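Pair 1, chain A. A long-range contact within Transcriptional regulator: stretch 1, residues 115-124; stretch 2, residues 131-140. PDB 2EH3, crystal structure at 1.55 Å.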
# COMPACT_ATOMS: atom_id res chain seq x y z
N ALA A 115 9.69 9.65 7.25
CA ALA A 115 8.49 10.33 7.73
C ALA A 115 8.08 9.72 9.07
O ALA A 115 7.67 10.44 10.00
CB ALA A 115 7.35 10.17 6.71
N LYS A 116 8.18 8.39 9.18
CA LYS A 116 7.81 7.71 10.42
C LYS A 116 8.71 8.15 11.57
O LYS A 116 8.21 8.41 12.67
CB LYS A 116 7.90 6.19 10.25
CG LYS A 116 7.18 5.43 11.34
CD LYS A 116 6.98 3.98 10.95
CE LYS A 116 8.05 3.08 11.55
NZ LYS A 116 7.83 2.89 13.00
N ARG A 117 10.02 8.24 11.31
CA ARG A 117 10.95 8.67 12.35
C ARG A 117 10.61 10.07 12.83
O ARG A 117 10.61 10.34 14.03
CB ARG A 117 12.41 8.65 11.85
CG ARG A 117 13.03 7.26 11.73
CD ARG A 117 14.56 7.35 11.56
NE ARG A 117 14.97 8.12 10.37
CZ ARG A 117 15.04 7.62 9.14
NH1 ARG A 117 14.73 6.35 8.93
NH2 ARG A 117 15.41 8.38 8.13
N ARG A 118 10.31 10.97 11.89
CA ARG A 118 9.98 12.34 12.28
C ARG A 118 8.67 12.42 13.05
O ARG A 118 8.54 13.19 14.02
CB ARG A 118 9.90 13.24 11.05
CG ARG A 118 11.24 13.39 10.41
CD ARG A 118 11.13 14.21 9.14
NE ARG A 118 12.43 14.32 8.48
CZ ARG A 118 13.32 15.26 8.77
NH1 ARG A 118 13.05 16.16 9.71
NH2 ARG A 118 14.48 15.30 8.12
N PHE A 119 7.68 11.66 12.62
CA PHE A 119 6.42 11.65 13.30
C PHE A 119 6.61 11.09 14.72
O PHE A 119 6.04 11.60 15.70
CB PHE A 119 5.43 10.81 12.49
CG PHE A 119 4.04 10.84 13.02
CD1 PHE A 119 3.49 12.00 13.57
CD2 PHE A 119 3.26 9.68 12.95
CE1 PHE A 119 2.18 12.02 14.04
CE2 PHE A 119 1.96 9.68 13.42
CZ PHE A 119 1.41 10.85 13.96
N GLU A 120 7.40 10.03 14.82
CA GLU A 120 7.66 9.45 16.14
C GLU A 120 8.28 10.45 17.07
O GLU A 120 7.85 10.56 18.24
CB GLU A 120 8.60 8.24 16.06
CG GLU A 120 7.86 7.02 15.71
CD GLU A 120 8.62 5.77 16.03
OE1 GLU A 120 8.05 4.73 15.67
OE2 GLU A 120 9.74 5.79 16.63
N LYS A 121 9.29 11.17 16.58
CA LYS A 121 9.99 12.17 17.38
C LYS A 121 9.00 13.21 17.89
O LYS A 121 9.05 13.62 19.04
CB LYS A 121 11.09 12.86 16.57
CG LYS A 121 12.28 11.94 16.26
CD LYS A 121 13.46 12.67 15.62
CE LYS A 121 14.41 11.68 14.90
NZ LYS A 121 14.78 10.49 15.74
N PHE A 122 8.12 13.66 17.01
CA PHE A 122 7.09 14.62 17.40
C PHE A 122 6.18 14.05 18.50
O PHE A 122 5.84 14.72 19.50
CB PHE A 122 6.29 15.01 16.14
CG PHE A 122 4.99 15.70 16.42
CD1 PHE A 122 4.95 17.09 16.62
CD2 PHE A 122 3.80 14.97 16.49
CE1 PHE A 122 3.73 17.71 16.88
CE2 PHE A 122 2.57 15.59 16.76
CZ PHE A 122 2.55 16.97 16.95
N LEU A 123 5.78 12.79 18.36
CA LEU A 123 4.90 12.19 19.35
C LEU A 123 5.58 11.85 20.67
O LEU A 123 4.88 11.69 21.66
CB LEU A 123 4.26 10.93 18.78
CG LEU A 123 3.24 11.18 17.67
CD1 LEU A 123 2.91 9.85 17.04
CD2 LEU A 123 1.99 11.86 18.22
N GLU A 124 6.91 11.74 20.69
CA GLU A 124 7.60 11.38 21.94
C GLU A 124 7.50 12.47 22.98
O GLU A 124 7.63 12.19 24.18
CB GLU A 124 9.09 11.07 21.69
CG GLU A 124 9.42 9.73 20.99
CD GLU A 124 9.19 8.47 21.85
OE1 GLU A 124 9.21 8.51 23.10
OE2 GLU A 124 9.03 7.41 21.20
N ALA A 131 4.30 6.61 21.60
CA ALA A 131 4.70 7.19 20.30
C ALA A 131 4.98 6.18 19.18
O ALA A 131 4.54 6.34 18.03
CB ALA A 131 5.92 8.12 20.50
N GLU A 132 5.71 5.13 19.52
CA GLU A 132 6.03 4.10 18.57
C GLU A 132 4.77 3.42 18.02
O GLU A 132 4.64 3.25 16.81
CB GLU A 132 6.95 3.09 19.24
CG GLU A 132 8.35 3.71 19.53
CD GLU A 132 8.51 4.41 20.90
OE1 GLU A 132 7.55 4.76 21.59
OE2 GLU A 132 9.68 4.64 21.27
N ILE A 133 3.84 3.09 18.91
CA ILE A 133 2.58 2.43 18.54
C ILE A 133 1.71 3.38 17.71
O ILE A 133 1.17 3.00 16.66
CB ILE A 133 1.78 2.02 19.83
CG1 ILE A 133 2.63 1.12 20.71
CG2 ILE A 133 0.47 1.35 19.43
CD1 ILE A 133 2.06 0.86 22.09
N LEU A 134 1.57 4.60 18.20
CA LEU A 134 0.73 5.58 17.53
C LEU A 134 1.24 5.89 16.14
O LEU A 134 0.45 6.11 15.21
CB LEU A 134 0.71 6.88 18.33
CG LEU A 134 -0.12 6.88 19.61
CD1 LEU A 134 0.25 8.11 20.49
CD2 LEU A 134 -1.60 6.89 19.21
N SER A 135 2.56 5.89 15.95
CA SER A 135 3.07 6.21 14.62
C SER A 135 2.64 5.15 13.61
O SER A 135 2.30 5.51 12.48
CB SER A 135 4.60 6.35 14.63
OG SER A 135 5.25 5.09 14.80
N GLU A 136 2.65 3.87 14.01
CA GLU A 136 2.26 2.76 13.15
C GLU A 136 0.77 2.86 12.82
O GLU A 136 0.36 2.74 11.65
CB GLU A 136 2.49 1.43 13.86
CG GLU A 136 3.94 1.17 14.30
CD GLU A 136 4.80 0.57 13.21
OE1 GLU A 136 4.34 0.48 12.04
OE2 GLU A 136 5.95 0.21 13.53
N ILE A 137 -0.03 3.07 13.86
CA ILE A 137 -1.47 3.18 13.69
C ILE A 137 -1.85 4.34 12.77
O ILE A 137 -2.60 4.19 11.80
CB ILE A 137 -2.18 3.43 15.02
CG1 ILE A 137 -2.04 2.20 15.95
CG2 ILE A 137 -3.66 3.73 14.75
CD1 ILE A 137 -2.45 2.49 17.40
N ILE A 138 -1.33 5.51 13.09
CA ILE A 138 -1.70 6.70 12.35
C ILE A 138 -1.17 6.71 10.93
O ILE A 138 -1.90 7.08 10.00
CB ILE A 138 -1.29 7.94 13.14
CG1 ILE A 138 -2.11 7.97 14.43
CG2 ILE A 138 -1.56 9.22 12.32
CD1 ILE A 138 -1.67 9.04 15.43
N LEU A 139 0.08 6.30 10.72
CA LEU A 139 0.56 6.25 9.34
C LEU A 139 -0.23 5.21 8.55
O LEU A 139 -0.53 5.42 7.38
CB LEU A 139 2.05 5.89 9.28
CG LEU A 139 3.01 7.01 9.67
CD1 LEU A 139 4.46 6.53 9.45
CD2 LEU A 139 2.76 8.24 8.82
N GLY A 140 -0.57 4.10 9.19
CA GLY A 140 -1.36 3.07 8.52
C GLY A 140 -2.72 3.61 8.12
O GLY A 140 -3.18 3.42 6.99
O HOH W 1 7.15 1.92 15.76

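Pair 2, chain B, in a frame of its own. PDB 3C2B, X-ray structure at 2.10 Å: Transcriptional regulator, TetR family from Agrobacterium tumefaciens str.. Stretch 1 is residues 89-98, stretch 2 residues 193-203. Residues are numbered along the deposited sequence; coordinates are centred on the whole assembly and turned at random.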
# COMPACT_ATOMS: atom_id res chain seq x y z
N LEU B 89 11.58 9.48 23.66
CA LEU B 89 11.65 8.56 22.54
C LEU B 89 10.24 8.08 22.18
O LEU B 89 9.85 8.15 21.01
CB LEU B 89 12.52 7.36 22.88
CG LEU B 89 13.23 6.55 21.78
CD1 LEU B 89 13.16 5.04 22.02
CD2 LEU B 89 12.86 6.93 20.35
N ALA B 90 9.50 7.60 23.18
CA ALA B 90 8.17 7.05 22.97
C ALA B 90 7.26 8.11 22.35
O ALA B 90 6.55 7.85 21.38
CB ALA B 90 7.57 6.52 24.31
N ASP B 91 7.30 9.31 22.92
CA ASP B 91 6.52 10.45 22.46
C ASP B 91 6.84 10.81 21.04
O ASP B 91 5.92 10.99 20.27
CB ASP B 91 6.69 11.70 23.37
CG ASP B 91 5.99 11.55 24.72
OD1 ASP B 91 5.31 10.52 24.95
OD2 ASP B 91 6.13 12.46 25.56
N HIS B 92 8.13 10.97 20.72
CA HIS B 92 8.58 11.27 19.34
C HIS B 92 8.12 10.21 18.34
O HIS B 92 7.77 10.52 17.18
CB HIS B 92 10.10 11.34 19.28
CG HIS B 92 10.66 12.62 19.83
ND1 HIS B 92 10.10 13.85 19.58
CD2 HIS B 92 11.77 12.86 20.58
CE1 HIS B 92 10.83 14.79 20.15
NE2 HIS B 92 11.86 14.22 20.76
N LEU B 93 8.16 8.96 18.74
CA LEU B 93 7.75 7.89 17.84
C LEU B 93 6.26 7.91 17.60
O LEU B 93 5.83 7.66 16.49
CB LEU B 93 8.18 6.54 18.33
CG LEU B 93 9.69 6.23 18.31
CD1 LEU B 93 9.92 4.94 19.10
CD2 LEU B 93 10.26 6.11 16.87
N GLU B 94 5.45 8.23 18.62
CA GLU B 94 4.02 8.37 18.36
C GLU B 94 3.72 9.56 17.43
O GLU B 94 2.88 9.44 16.55
CB GLU B 94 3.23 8.55 19.66
CG GLU B 94 3.23 7.29 20.55
CD GLU B 94 2.28 7.41 21.74
OE1 GLU B 94 1.18 7.99 21.61
OE2 GLU B 94 2.64 6.91 22.82
N VAL B 95 4.37 10.71 17.67
CA VAL B 95 4.14 11.89 16.84
C VAL B 95 4.54 11.58 15.38
O VAL B 95 3.81 11.88 14.45
CB VAL B 95 4.82 13.16 17.41
CG1 VAL B 95 4.71 14.35 16.43
CG2 VAL B 95 4.23 13.52 18.80
N PHE B 96 5.69 10.92 15.23
CA PHE B 96 6.08 10.46 13.93
C PHE B 96 4.97 9.60 13.24
O PHE B 96 4.54 9.87 12.10
CB PHE B 96 7.38 9.66 14.00
CG PHE B 96 7.71 9.06 12.69
CD1 PHE B 96 8.38 9.84 11.72
CD2 PHE B 96 7.27 7.76 12.37
CE1 PHE B 96 8.64 9.32 10.45
CE2 PHE B 96 7.53 7.23 11.07
CZ PHE B 96 8.21 8.03 10.11
N ALA B 97 4.51 8.55 13.92
CA ALA B 97 3.55 7.62 13.30
C ALA B 97 2.29 8.35 12.82
O ALA B 97 1.81 8.10 11.71
CB ALA B 97 3.21 6.50 14.28
N HIS B 98 1.79 9.27 13.64
CA HIS B 98 0.60 10.05 13.34
C HIS B 98 0.86 11.01 12.15
O HIS B 98 0.03 11.11 11.23
CB HIS B 98 0.20 10.82 14.64
CG HIS B 98 -1.18 11.41 14.65
ND1 HIS B 98 -1.83 11.75 15.83
CD2 HIS B 98 -2.02 11.78 13.64
CE1 HIS B 98 -3.00 12.29 15.54
NE2 HIS B 98 -3.15 12.30 14.23
N ARG B 193 -4.02 4.59 16.39
CA ARG B 193 -3.17 3.76 15.55
C ARG B 193 -1.69 3.98 15.83
O ARG B 193 -0.92 3.02 15.91
CB ARG B 193 -3.50 3.98 14.06
CG ARG B 193 -2.55 3.21 13.10
CD ARG B 193 -2.39 1.71 13.54
NE ARG B 193 -3.71 1.08 13.61
CZ ARG B 193 -4.00 -0.03 14.29
NH1 ARG B 193 -5.25 -0.50 14.28
NH2 ARG B 193 -3.07 -0.67 15.00
N ALA B 194 -1.28 5.25 15.98
CA ALA B 194 0.11 5.56 16.31
C ALA B 194 0.62 4.99 17.66
O ALA B 194 1.75 4.48 17.71
CB ALA B 194 0.35 7.09 16.26
N LYS B 195 -0.18 5.15 18.72
CA LYS B 195 0.05 4.53 20.02
C LYS B 195 0.24 3.01 19.91
O LYS B 195 1.19 2.45 20.44
CB LYS B 195 -1.12 4.81 20.97
CG LYS B 195 -0.83 4.41 22.43
CD LYS B 195 -1.86 4.94 23.44
CE LYS B 195 -1.44 6.33 23.97
NZ LYS B 195 -1.15 7.34 22.87
N LYS B 196 -0.67 2.35 19.20
CA LYS B 196 -0.60 0.88 19.00
C LYS B 196 0.66 0.47 18.26
O LYS B 196 1.34 -0.49 18.65
CB LYS B 196 -1.84 0.40 18.24
CG LYS B 196 -3.11 0.50 19.07
CD LYS B 196 -4.39 0.07 18.30
CE LYS B 196 -5.59 0.09 19.24
NZ LYS B 196 -6.86 0.28 18.49
N ALA B 197 1.00 1.21 17.20
CA ALA B 197 2.20 0.90 16.41
C ALA B 197 3.54 1.10 17.22
O ALA B 197 4.52 0.35 17.06
CB ALA B 197 2.18 1.73 15.16
N VAL B 198 3.54 2.10 18.11
CA VAL B 198 4.66 2.37 18.99
C VAL B 198 4.82 1.29 20.05
O VAL B 198 5.96 0.85 20.26
CB VAL B 198 4.63 3.81 19.58
CG1 VAL B 198 5.77 4.04 20.61
CG2 VAL B 198 4.82 4.81 18.46
N VAL B 199 3.71 0.84 20.66
CA VAL B 199 3.73 -0.32 21.59
C VAL B 199 4.34 -1.57 20.92
O VAL B 199 5.25 -2.21 21.46
CB VAL B 199 2.32 -0.64 22.22
CG1 VAL B 199 2.34 -1.88 23.09
CG2 VAL B 199 1.85 0.53 23.09
N ALA B 200 3.85 -1.90 19.72
CA ALA B 200 4.37 -3.03 18.94
C ALA B 200 5.89 -2.86 18.57
O ALA B 200 6.70 -3.76 18.78
CB ALA B 200 3.49 -3.25 17.67
N PHE B 201 6.26 -1.72 18.02
CA PHE B 201 7.66 -1.41 17.70
C PHE B 201 8.61 -1.57 18.90
O PHE B 201 9.71 -2.11 18.77
CB PHE B 201 7.75 0.01 17.12
CG PHE B 201 9.15 0.39 16.66
CD1 PHE B 201 9.74 -0.22 15.57
CD2 PHE B 201 9.89 1.34 17.36
CE1 PHE B 201 11.04 0.14 15.16
CE2 PHE B 201 11.19 1.67 16.96
CZ PHE B 201 11.76 1.07 15.86
N LEU B 202 8.16 -1.16 20.08
CA LEU B 202 8.97 -1.21 21.30
C LEU B 202 9.07 -2.63 21.86
O LEU B 202 10.08 -3.01 22.45
CB LEU B 202 8.45 -0.20 22.33
CG LEU B 202 8.69 1.28 21.97
CD1 LEU B 202 8.23 2.24 23.09
CD2 LEU B 202 10.18 1.58 21.64
N THR B 203 8.01 -3.42 21.68
CA THR B 203 8.07 -4.84 21.95
C THR B 203 9.13 -5.52 21.09
O THR B 203 9.91 -6.32 21.58
CB THR B 203 6.70 -5.49 21.74
OG1 THR B 203 5.76 -4.85 22.61
CG2 THR B 203 6.75 -6.98 22.07

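Both pairs are two helices that cross obliquely. The angle between N-to-C directions is 132° in pair 1 and 129° in pair 2. The axes approach to 8.7 Å and 8.2 Å. Over 14 central residues the backbones superpose with an RMSD of 0.3 Å. Pair 1 buries 600 Å² between its stretches and pair 2 buries 452 Å².

The tightest point is the same in both. Ala A131 matches Ala B194, and both point toward the other helix. Leu A123 CA and Ala A131 CA are 5.1 Å apart; Ala B97 CA and Ala B194 CA are 5.0 Å apart. An alanine of the second helix sits at this closest CA approach in both pairs. In pair 1, Leu A123 CB meets Ala A131 CB at 3.7 Å. The leucine also extends CD1 to Leu A134 CB, at 3.9 Å. In pair 2 the matching residue is Ala B97, and its CB lies 3.5 Å from Ala B194 CB. Ala B197, which matches Leu A134, points inward but makes no contact across the pair.

Phe A119 matches Leu B93. The phenylalanine ring reaches Ile A138, with CE2 to CB at 3.7 Å and the isoleucine at the ring edge. It also touches Leu A139, CD2 to CG, at 4.2 Å. In pair 2 the aromatic residue sits on the second helix instead. Phe B201 matches Ile A138, and its CD2 lies 4.0 Å from Leu B93 CD1. Leu B202, the match of Leu A139, brings CD2 to 4.2 Å from the same CD1. Aromatic and aliphatic residues have thus traded sides.

Ser A135 matches Val B198, and here the chemistry changes. Ser A135 OG is 3.0 Å from Glu A120 OE1 and 2.8 Å from Glu A132 O, within reach of two acceptors. Val B198 packs instead: its CG2 lies 3.8 Å from Leu B93 CB and 3.6 Å from Glu B94 CG.

Glu A120 and Glu B94 match closely, and both begin sideways with their ends nearer the other helix. Glu B94 OE1 accepts a hydrogen bond from Lys B195 NZ at 2.7 Å, within a salt bridge. Glu A120 OE1 instead forms a salt bridge with Lys A116 NZ of its own helix, at 3.3 Å. That lysine also bridges the helices, with NZ 3.3 Å from Glu A136 OE2; both its hydrogen bonds are weak. Its match, Ala B90, carries no charge.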